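Side-chain contacts in sporozoite surface protein 2 (Plasmodium vivax, PDB 4HQO), which probably serves as an adhesive surface receptor for sporozoite gliding motility, with a magnesium-binding von Willebrand factor A domain and a thrombospondin repeat: residues Q113-N117 with D118-R122; G29-G32 with Y33-I37; A190-N193 with E194-L198; S139-R142 with A143-A147. The protein carries 4 engineered substitutions. All coordinates share one frame; numbering follows the deposited sequence.

Contact 1. Residues Q113-N117 with D118-R122; sequences QKHLN and DRVNR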
loop_
_atom_site.group_PDB
_atom_site.type_symbol
_atom_site.label_atom_id
_atom_site.label_comp_id
_atom_site.label_asym_id
_atom_site.label_seq_id
_atom_site.Cartn_x
_atom_site.Cartn_y
_atom_site.Cartn_z
ATOM N N GLN A 113 -10.927 -1.529 4.942
ATOM C CA GLN A 113 -11.898 -1.083 3.945
ATOM C C GLN A 113 -12.020 0.423 3.967
ATOM O O GLN A 113 -12.025 1.071 2.923
ATOM C CB GLN A 113 -13.282 -1.660 4.245
ATOM C CG GLN A 113 -13.447 -3.085 3.841
ATOM C CD GLN A 113 -13.849 -3.209 2.394
ATOM O OE1 GLN A 113 -13.084 -2.870 1.488
ATOM N NE2 GLN A 113 -15.062 -3.689 2.164
ATOM N N LYS A 114 -12.151 0.964 5.175
ATOM C CA LYS A 114 -12.307 2.402 5.376
ATOM C C LYS A 114 -11.108 3.189 4.810
ATOM O O LYS A 114 -11.271 4.284 4.276
ATOM C CB LYS A 114 -12.469 2.672 6.871
ATOM C CG LYS A 114 -13.208 3.936 7.239
ATOM C CD LYS A 114 -13.404 3.987 8.759
ATOM C CE LYS A 114 -14.043 2.696 9.283
ATOM N NZ LYS A 114 -14.197 2.677 10.768
ATOM N N HIS A 115 -9.909 2.629 4.931
ATOM C CA HIS A 115 -8.721 3.274 4.363
ATOM C C HIS A 115 -8.869 3.417 2.860
ATOM O O HIS A 115 -8.657 4.501 2.303
ATOM C CB HIS A 115 -7.455 2.474 4.675
ATOM C CG HIS A 115 -6.850 2.786 6.011
ATOM N ND1 HIS A 115 -7.411 2.366 7.200
ATOM C CD2 HIS A 115 -5.732 3.470 6.340
ATOM C CE1 HIS A 115 -6.660 2.784 8.203
ATOM N NE2 HIS A 115 -5.634 3.457 7.711
ATOM N N LEU A 116 -9.239 2.317 2.207
ATOM C CA LEU A 116 -9.416 2.318 0.762
ATOM C C LEU A 116 -10.551 3.243 0.367
ATOM O O LEU A 116 -10.434 3.991 -0.603
ATOM C CB LEU A 116 -9.687 0.906 0.239
ATOM C CG LEU A 116 -8.693 -0.160 0.692
ATOM C CD1 LEU A 116 -9.079 -1.501 0.106
ATOM C CD2 LEU A 116 -7.267 0.216 0.314
ATOM N N ASN A 117 -11.649 3.193 1.123
ATOM C CA ASN A 117 -12.805 4.032 0.824
ATOM C C ASN A 117 -12.473 5.514 0.911
ATOM O O ASN A 117 -12.901 6.295 0.078
ATOM C CB ASN A 117 -13.985 3.705 1.747
ATOM C CG ASN A 117 -14.645 2.377 1.405
ATOM O OD1 ASN A 117 -14.449 1.835 0.314
ATOM N ND2 ASN A 117 -15.436 1.851 2.334
ATOM N N ASP A 118 -11.696 5.889 1.920
ATOM C CA ASP A 118 -11.360 7.288 2.146
ATOM C C ASP A 118 -10.120 7.695 1.370
ATOM O O ASP A 118 -9.694 8.841 1.451
ATOM C CB ASP A 118 -11.117 7.552 3.634
ATOM C CG ASP A 118 -12.387 7.483 4.456
ATOM O OD1 ASP A 118 -13.456 7.881 3.948
ATOM O OD2 ASP A 118 -12.310 7.036 5.618
ATOM N N ARG A 119 -9.540 6.747 0.638
ATOM C CA ARG A 119 -8.310 6.987 -0.101
ATOM C C ARG A 119 -7.185 7.485 0.823
ATOM O O ARG A 119 -6.477 8.437 0.503
ATOM C CB ARG A 119 -8.566 7.961 -1.260
ATOM C CG ARG A 119 -9.791 7.578 -2.103
ATOM C CD ARG A 119 -10.083 8.606 -3.176
ATOM N NE ARG A 119 -8.967 8.723 -4.110
ATOM C CZ ARG A 119 -8.835 7.997 -5.217
ATOM N NH1 ARG A 119 -9.756 7.096 -5.538
ATOM N NH2 ARG A 119 -7.780 8.173 -6.002
ATOM N N VAL A 120 -7.035 6.823 1.968
ATOM C CA VAL A 120 -5.966 7.120 2.922
ATOM C C VAL A 120 -4.699 6.341 2.539
ATOM O O VAL A 120 -3.587 6.784 2.801
ATOM C CB VAL A 120 -6.408 6.768 4.374
ATOM C CG1 VAL A 120 -5.280 7.016 5.397
ATOM C CG2 VAL A 120 -7.632 7.567 4.748
ATOM N N ASN A 121 -4.879 5.183 1.909
ATOM C CA ASN A 121 -3.757 4.388 1.420
ATOM C C ASN A 121 -3.024 5.120 0.305
ATOM O O ASN A 121 -3.589 6.002 -0.340
ATOM C CB ASN A 121 -4.245 3.036 0.889
ATOM C CG ASN A 121 -5.082 3.177 -0.370
ATOM O OD1 ASN A 121 -6.163 3.758 -0.344
ATOM N ND2 ASN A 121 -4.581 2.643 -1.482
ATOM N N ARG A 122 -1.766 4.762 0.071
ATOM C CA ARG A 122 -1.066 5.306 -1.091
ATOM C C ARG A 122 -1.530 4.587 -2.344
ATOM O O ARG A 122 -1.550 3.355 -2.391
ATOM C CB ARG A 122 0.449 5.203 -0.925
ATOM C CG ARG A 122 0.986 6.094 0.181
ATOM C CD ARG A 122 2.416 5.746 0.534
ATOM N NE ARG A 122 2.532 4.432 1.161
ATOM C CZ ARG A 122 3.694 3.820 1.370
ATOM N NH1 ARG A 122 3.722 2.627 1.938
ATOM N NH2 ARG A 122 4.832 4.397 0.997
HETATM O O HOH W 1 -8.110 3.835 -2.293
#

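Contact 2. Residues G29-G32 with Y33-I37; sequences GSIG and YPNWI. With MG (magnesium ion), chain E.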
loop_
_atom_site.group_PDB
_atom_site.type_symbol
_atom_site.label_atom_id
_atom_site.label_comp_id
_atom_site.label_asym_id
_atom_site.label_seq_id
_atom_site.Cartn_x
_atom_site.Cartn_y
_atom_site.Cartn_z
ATOM N N GLY A 29 -9.825 -12.815 24.474
ATOM C CA GLY A 29 -9.640 -13.747 25.569
ATOM C C GLY A 29 -9.200 -15.137 25.157
ATOM O O GLY A 29 -8.420 -15.763 25.864
ATOM N N SER A 30 -9.691 -15.635 24.024
ATOM C CA SER A 30 -9.303 -16.973 23.575
ATOM C C SER A 30 -7.813 -17.087 23.217
ATOM O O SER A 30 -7.238 -18.174 23.249
ATOM C CB SER A 30 -10.174 -17.455 22.417
ATOM O OG SER A 30 -10.064 -16.587 21.304
ATOM N N ILE A 31 -7.180 -15.973 22.887
ATOM C CA ILE A 31 -5.743 -16.005 22.636
ATOM C C ILE A 31 -5.006 -16.463 23.900
ATOM O O ILE A 31 -4.217 -17.409 23.871
ATOM C CB ILE A 31 -5.233 -14.641 22.168
ATOM C CG1 ILE A 31 -5.932 -14.261 20.865
ATOM C CG2 ILE A 31 -3.719 -14.666 21.989
ATOM C CD1 ILE A 31 -5.791 -15.314 19.777
ATOM N N GLY A 32 -5.296 -15.815 25.020
ATOM C CA GLY A 32 -4.722 -16.233 26.283
ATOM C C GLY A 32 -3.449 -15.479 26.627
ATOM O O GLY A 32 -2.615 -15.210 25.766
ATOM N N TYR A 33 -3.312 -15.130 27.901
ATOM C CA TYR A 33 -2.128 -14.447 28.382
ATOM C C TYR A 33 -0.827 -15.228 28.149
ATOM O O TYR A 33 0.128 -14.662 27.625
ATOM C CB TYR A 33 -2.272 -14.069 29.864
ATOM C CG TYR A 33 -1.040 -13.382 30.413
ATOM C CD1 TYR A 33 -0.776 -12.057 30.104
ATOM C CD2 TYR A 33 -0.138 -14.063 31.226
ATOM C CE1 TYR A 33 0.340 -11.417 30.591
ATOM C CE2 TYR A 33 0.994 -13.430 31.724
ATOM C CZ TYR A 33 1.224 -12.108 31.396
ATOM O OH TYR A 33 2.329 -11.455 31.867
ATOM N N PRO A 34 -0.775 -16.518 28.540
ATOM C CA PRO A 34 0.504 -17.203 28.334
ATOM C C PRO A 34 0.927 -17.211 26.870
ATOM O O PRO A 34 2.109 -17.040 26.589
ATOM C CB PRO A 34 0.227 -18.626 28.829
ATOM C CG PRO A 34 -0.894 -18.482 29.791
ATOM C CD PRO A 34 -1.750 -17.390 29.228
ATOM N N ASN A 35 -0.025 -17.370 25.956
ATOM C CA ASN A 35 0.293 -17.356 24.532
ATOM C C ASN A 35 0.715 -15.965 24.058
ATOM O O ASN A 35 1.611 -15.832 23.226
ATOM C CB ASN A 35 -0.896 -17.862 23.705
ATOM C CG ASN A 35 -0.520 -18.165 22.275
ATOM O OD1 ASN A 35 -0.626 -17.304 21.404
ATOM N ND2 ASN A 35 -0.062 -19.391 22.026
ATOM N N TRP A 36 0.059 -14.936 24.589
ATOM C CA TRP A 36 0.437 -13.547 24.339
ATOM C C TRP A 36 1.947 -13.320 24.583
ATOM O O TRP A 36 2.641 -12.705 23.773
ATOM C CB TRP A 36 -0.394 -12.618 25.241
ATOM C CG TRP A 36 -0.275 -11.162 24.904
ATOM C CD1 TRP A 36 0.408 -10.204 25.609
ATOM C CD2 TRP A 36 -0.843 -10.493 23.771
ATOM N NE1 TRP A 36 0.303 -8.982 24.980
ATOM C CE2 TRP A 36 -0.469 -9.136 23.852
ATOM C CE3 TRP A 36 -1.647 -10.914 22.696
ATOM C CZ2 TRP A 36 -0.854 -8.199 22.898
ATOM C CZ3 TRP A 36 -2.032 -9.980 21.753
ATOM C CH2 TRP A 36 -1.634 -8.640 21.857
ATOM N N ILE A 37 2.455 -13.857 25.684
ATOM C CA ILE A 37 3.830 -13.612 26.087
ATOM C C ILE A 37 4.847 -14.497 25.373
ATOM O O ILE A 37 5.922 -14.031 24.975
ATOM C CB ILE A 37 3.985 -13.795 27.618
ATOM C CG1 ILE A 37 3.114 -12.777 28.364
ATOM C CG2 ILE A 37 5.448 -13.681 28.038
ATOM C CD1 ILE A 37 3.401 -11.319 27.984
HETATM MG MG MG E . -11.342 -14.878 20.595
HETATM O O HOH W 2 -12.188 -14.770 22.604
HETATM O O HOH W 3 -2.478 -18.692 26.261
HETATM O O HOH W 4 -10.270 -14.970 18.720
HETATM O O HOH W 5 -13.111 -16.014 20.280
#

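Contact 3. Residues A190-N193 with E194-L198; sequences ADWN and EAVAL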
loop_
_atom_site.group_PDB
_atom_site.type_symbol
_atom_site.label_atom_id
_atom_site.label_comp_id
_atom_site.label_asym_id
_atom_site.label_seq_id
_atom_site.Cartn_x
_atom_site.Cartn_y
_atom_site.Cartn_z
ATOM N N ALA A 190 3.542 -21.477 12.254
ATOM C CA ALA A 190 4.764 -21.835 12.970
ATOM C C ALA A 190 5.342 -20.618 13.703
ATOM O O ALA A 190 4.612 -19.876 14.358
ATOM C CB ALA A 190 5.776 -22.428 12.019
ATOM N N ASP A 191 6.646 -20.405 13.593
ATOM C CA ASP A 191 7.270 -19.278 14.281
ATOM C C ASP A 191 7.388 -18.055 13.383
ATOM O O ASP A 191 6.941 -18.073 12.237
ATOM C CB ASP A 191 8.632 -19.675 14.853
ATOM C CG ASP A 191 8.507 -20.457 16.152
ATOM O OD1 ASP A 191 7.476 -20.291 16.844
ATOM O OD2 ASP A 191 9.433 -21.230 16.481
ATOM N N TRP A 192 7.987 -16.990 13.906
ATOM C CA TRP A 192 8.112 -15.750 13.148
ATOM C C TRP A 192 8.961 -15.910 11.891
ATOM O O TRP A 192 8.761 -15.191 10.919
ATOM C CB TRP A 192 8.668 -14.619 14.021
ATOM C CG TRP A 192 10.110 -14.778 14.396
ATOM C CD1 TRP A 192 10.603 -15.391 15.511
ATOM C CD2 TRP A 192 11.249 -14.312 13.659
ATOM N NE1 TRP A 192 11.974 -15.334 15.514
ATOM C CE2 TRP A 192 12.395 -14.678 14.389
ATOM C CE3 TRP A 192 11.404 -13.618 12.454
ATOM C CZ2 TRP A 192 13.686 -14.377 13.952
ATOM C CZ3 TRP A 192 12.688 -13.320 12.023
ATOM C CH2 TRP A 192 13.811 -13.700 12.771
ATOM N N ASN A 193 9.913 -16.841 11.918
ATOM C CA ASN A 193 10.737 -17.101 10.745
ATOM C C ASN A 193 9.880 -17.543 9.563
ATOM O O ASN A 193 10.052 -17.054 8.449
ATOM C CB ASN A 193 11.800 -18.156 11.046
ATOM C CG ASN A 193 12.636 -17.810 12.263
ATOM O OD1 ASN A 193 12.221 -18.038 13.402
ATOM N ND2 ASN A 193 13.823 -17.260 12.029
ATOM N N GLU A 194 8.955 -18.463 9.816
ATOM C CA GLU A 194 8.049 -18.944 8.775
ATOM C C GLU A 194 7.093 -17.851 8.309
ATOM O O GLU A 194 6.759 -17.763 7.129
ATOM C CB GLU A 194 7.267 -20.170 9.251
ATOM C CG GLU A 194 8.115 -21.440 9.379
ATOM C CD GLU A 194 8.942 -21.488 10.660
ATOM O OE1 GLU A 194 8.691 -20.671 11.577
ATOM O OE2 GLU A 194 9.843 -22.349 10.750
ATOM N N ALA A 195 6.662 -17.014 9.243
ATOM C CA ALA A 195 5.768 -15.915 8.922
ATOM C C ALA A 195 6.477 -14.902 8.032
ATOM O O ALA A 195 5.893 -14.374 7.093
ATOM C CB ALA A 195 5.264 -15.249 10.201
ATOM N N VAL A 196 7.743 -14.634 8.333
ATOM C CA VAL A 196 8.535 -13.697 7.537
ATOM C C VAL A 196 8.730 -14.212 6.114
ATOM O O VAL A 196 8.588 -13.462 5.146
ATOM C CB VAL A 196 9.896 -13.395 8.211
ATOM C CG1 VAL A 196 10.909 -12.849 7.201
ATOM C CG2 VAL A 196 9.692 -12.426 9.359
ATOM N N ALA A 197 9.040 -15.499 5.996
ATOM C CA ALA A 197 9.196 -16.135 4.697
ATOM C C ALA A 197 7.867 -16.170 3.933
ATOM O O ALA A 197 7.855 -16.140 2.707
ATOM C CB ALA A 197 9.778 -17.533 4.856
ATOM N N LEU A 198 6.751 -16.226 4.655
ATOM C CA LEU A 198 5.431 -16.213 4.023
ATOM C C LEU A 198 5.154 -14.856 3.386
ATOM O O LEU A 198 4.664 -14.772 2.261
ATOM C CB LEU A 198 4.334 -16.511 5.047
ATOM C CG LEU A 198 2.932 -16.701 4.459
ATOM C CD1 LEU A 198 2.831 -18.076 3.850
ATOM C CD2 LEU A 198 1.848 -16.492 5.517
HETATM O O HOH W 6 11.122 -20.569 13.127
#

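Contact 4. Residues S139-R142 with A143-A147; sequences SKYR and ALEVA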
loop_
_atom_site.group_PDB
_atom_site.type_symbol
_atom_site.label_atom_id
_atom_site.label_comp_id
_atom_site.label_asym_id
_atom_site.label_seq_id
_atom_site.Cartn_x
_atom_site.Cartn_y
_atom_site.Cartn_z
ATOM N N SER A 139 -18.316 -13.320 14.359
ATOM C CA SER A 139 -19.213 -13.766 13.292
ATOM C C SER A 139 -18.410 -14.354 12.140
ATOM O O SER A 139 -17.677 -13.635 11.474
ATOM C CB SER A 139 -20.047 -12.607 12.759
ATOM O OG SER A 139 -20.899 -13.054 11.724
ATOM N N LYS A 140 -18.535 -15.658 11.926
ATOM C CA LYS A 140 -17.771 -16.333 10.880
ATOM C C LYS A 140 -18.038 -15.741 9.510
ATOM O O LYS A 140 -17.105 -15.383 8.796
ATOM C CB LYS A 140 -18.058 -17.838 10.852
ATOM C CG LYS A 140 -17.273 -18.628 11.894
ATOM C CD LYS A 140 -17.322 -20.122 11.616
ATOM C CE LYS A 140 -16.556 -20.896 12.684
ATOM N NZ LYS A 140 -16.524 -22.365 12.418
ATOM N N TYR A 141 -19.307 -15.640 9.135
ATOM C CA TYR A 141 -19.612 -15.190 7.785
ATOM C C TYR A 141 -19.209 -13.739 7.588
ATOM O O TYR A 141 -18.648 -13.401 6.560
ATOM C CB TYR A 141 -21.078 -15.387 7.407
ATOM C CG TYR A 141 -21.333 -14.959 5.979
ATOM C CD1 TYR A 141 -20.947 -15.766 4.912
ATOM C CD2 TYR A 141 -21.906 -13.729 5.692
ATOM C CE1 TYR A 141 -21.160 -15.369 3.602
ATOM C CE2 TYR A 141 -22.117 -13.321 4.383
ATOM C CZ TYR A 141 -21.751 -14.149 3.342
ATOM O OH TYR A 141 -21.976 -13.751 2.039
ATOM N N ARG A 142 -19.479 -12.891 8.576
ATOM C CA ARG A 142 -19.167 -11.470 8.450
ATOM C C ARG A 142 -17.679 -11.227 8.234
ATOM O O ARG A 142 -17.304 -10.340 7.468
ATOM C CB ARG A 142 -19.687 -10.663 9.646
ATOM C CG ARG A 142 -21.217 -10.579 9.701
ATOM C CD ARG A 142 -21.696 -9.443 10.593
ATOM N NE ARG A 142 -21.203 -8.148 10.135
ATOM C CZ ARG A 142 -21.729 -6.977 10.478
ATOM N NH1 ARG A 142 -22.775 -6.926 11.292
ATOM N NH2 ARG A 142 -21.205 -5.854 10.006
ATOM N N ALA A 143 -16.840 -12.024 8.893
ATOM C CA ALA A 143 -15.395 -11.912 8.721
ATOM C C ALA A 143 -14.954 -12.406 7.341
ATOM O O ALA A 143 -14.113 -11.780 6.694
ATOM C CB ALA A 143 -14.639 -12.655 9.846
ATOM N N LEU A 144 -15.523 -13.519 6.884
ATOM C CA LEU A 144 -15.214 -14.031 5.549
ATOM C C LEU A 144 -15.651 -13.045 4.470
ATOM O O LEU A 144 -14.991 -12.884 3.443
ATOM C CB LEU A 144 -15.915 -15.375 5.306
ATOM C CG LEU A 144 -15.447 -16.607 6.088
ATOM C CD1 LEU A 144 -16.286 -17.810 5.724
ATOM C CD2 LEU A 144 -13.980 -16.895 5.817
ATOM N N GLU A 145 -16.779 -12.393 4.713
ATOM C CA GLU A 145 -17.389 -11.506 3.738
ATOM C C GLU A 145 -16.520 -10.276 3.503
ATOM O O GLU A 145 -16.271 -9.891 2.362
ATOM C CB GLU A 145 -18.773 -11.074 4.221
ATOM C CG GLU A 145 -19.518 -10.175 3.249
ATOM C CD GLU A 145 -20.791 -9.601 3.858
ATOM O OE1 GLU A 145 -20.790 -9.263 5.065
ATOM O OE2 GLU A 145 -21.791 -9.496 3.138
ATOM N N VAL A 146 -16.058 -9.659 4.583
ATOM C CA VAL A 146 -15.224 -8.472 4.441
ATOM C C VAL A 146 -13.836 -8.816 3.891
ATOM O O VAL A 146 -13.276 -8.056 3.098
ATOM C CB VAL A 146 -15.114 -7.659 5.751
ATOM C CG1 VAL A 146 -14.490 -8.491 6.853
ATOM C CG2 VAL A 146 -14.298 -6.397 5.519
ATOM N N ALA A 147 -13.289 -9.959 4.294
ATOM C CA ALA A 147 -12.001 -10.405 3.759
ATOM C C ALA A 147 -12.122 -10.575 2.251
ATOM O O ALA A 147 -11.240 -10.179 1.495
ATOM C CB ALA A 147 -11.591 -11.706 4.382
HETATM O O HOH W 7 -22.500 -11.396 1.377
HETATM O O HOH W 8 -18.953 -8.386 6.681
#

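Contact 1. Residues Q113-N117 with D118-R122
K114 meets D118 at the end of helix 105-117 in two ways. Its carbonyl O takes the N-H of D118 at 2.9 Å, and its CG lies 3.6 Å from D118 OD2, the two side chains running side by side. The stem does the touching, while NZ turns away to a salt bridge with E111. H115 comes next. Its carbonyl O receives V120 N at 2.9 Å over a nearly straight N-H...O angle of 167°. Beside this bond, ring carbon CD2 of H115 rests 3.7 Å from CG1 of V120, the methyl approaching obliquely; CG1 reaches the ring because it is anti to the valine's backbone N (chi1 178°). The buried imidazole meets Y22 and Y61 edge-to-face, and its ND1 bonds to the carbonyl O of E111. L116 O accepts a weak bond from R119 N, 3.2 Å away, and also a water that bridges to N121 OD1. L116 CD2 packs 3.7 Å from N121 CG, the two side chains crossing at about a right angle, so the asparagine offers carbon to the leucine and oxygen to the water. N117 sends OD1 to R153. R119, with phi at 56°, turns the chain out of the helix; the paired bonds V120-H115 and R119-L116, with an apolar touch between H115 and V120, are those of a Schellman motif, here ending helix 105-117 ahead of strand 126-133 in the von Willebrand factor A fold.

Contact 2. Residues G29-G32 with Y33-I37
G32 and W36 are joined where helix 33-49 begins: the glycine's carbonyl O accepts W36 N at 2.9 Å. G32 holds the N-cap position, where phi of 94° brings the position of a side chain up against the carbonyl of I31, which only a residue without one tolerates easily. The backbone turn is the dense part, with I31 O 3.4 Å from N35 CB. A lighter contact follows where I31 CG2 sits at the edge of the W36 indole, near its plane and 4.3 Å from CE3; bulky apolar side chains suit these two buried residues. N35 stands apart as a polar residue, its OD1 making a weak bond to G163 N. Its side chain and that of W36 both leave with CG opposite their own backbone N (chi1 -167° for N35). The outer side is looser. A water takes the N-H of N35, 2.8 Å from its N, and donates to I31 O, bridging loop and first helical turn. P34 suits that turn, where a missing N-H costs no helical bond, and Y33 lays one ring face against I37 CG1. Earlier in the loop, S30 OG binds magnesium at 2.2 Å, with three waters, S28 and T103 completing the metal ion-dependent adhesion site; one of those waters also accepts from S30 N, while D134 holds S30 OG. The turn thus leads from strand 19-26 to helix 33-49, with I31 against D26 and V40, and W36 against V25, I41 and P99 and edge-to-face with Y97.

Contact 3. Residues A190-N193 with E194-L198
The first turn of helix 192-203 is set by three successive backbone bonds, A195 N to D191 O (3.2 Å), V196 N to W192 O (2.8 Å) and A197 N to N193 O (3.1 Å). E194 folds back over this turn through a bend at chi2, and its OE1 accepts the N-H of D191 at 2.9 Å. The donor comes from above the carboxylate plane, 43° out of it. This is one half of a capping box, the N3 side chain taking the N-cap N-H; the reciprocal bond from the side chain of D191 is absent. A190 CB lies 3.4 Å from the same OE1, a small methyl that lets the carboxylate settle close. One water donates to both E194 OE1 and N193 OD1. W192, whose CG stands between backbone N and carbonyl carbon (chi1 70°), runs alongside V196; CG2 of the valine meets the indole at its edge, in plane, 3.7 Å from CE3. N193 OD1 lies over a face of that indole. Two acidic residues here would probably be favoured by the helix dipole, which may offset their mutual repulsion at 5.0 Å between D191 OD2 and E194 OE1, and the N-H and water bonds probably help keep E194 ionised.

Contact 4. Residues S139-R142 with A143-A147
Y141 and E145, one turn apart on helix 140-152, meet with E145 CB over one face of the phenol ring, 4.0 Å from CE2. Both side chains leave the helix with CG opposite the backbone N (chi1 -178° in each), and E145 stays extended beyond CG, which carries its carboxylate along the ring toward the hydroxyl. Ring and carboxylate planes stand 49° apart. No direct bond forms; a water lies 2.5 Å from Y141 OH, in the ring plane at its edge, and donates to E145 OE2 at 2.7 Å. A second water donates to E145 OE1 at 2.6 Å and to the R142 carbonyl O, so each carboxylate oxygen has a water of its own. A long acid is well placed here, reaching both waters from one turn. The helix is the crossover of the beta-alpha-beta unit formed with strands 126-133 and 156-161, and it starts at S139, whose OG accepts a weak N-cap bond from R142 N at 3.5 Å. R142 bends at chi3, leaving NE 5.2 Å from E145 OE1, too far for a salt bridge, and leans on T106. A143 keeps a small methyl beside the same T106. L144 sets CG 3.4 Å from K140 O while its side chain packs against F170, L173 and I174. V146 CG1 lies close to R142 O, and the side chain also touches L109 of helix 105-117.

From the N terminus, the chain passes contact 2, then contact 1, contact 4 and contact 3. Each is local and continuous, turning the chain or building a helical turn and closing no long loop, and they follow in series without nesting or crossing. Contact 2 opens helix 33-49 beside the magnesium site, contact 1 ends helix 105-117, and contacts 4 and 3 start helices 140-152 and 192-203. Among them, contacts 1 and 4 alone touch, through Q113 CG and V146 CG2 at 3.8 Å, tying helix 105-117 to helix 140-152. Contacts 2 and 3 come within about 9 Å at their nearest atoms. All four lie in the von Willebrand factor A domain.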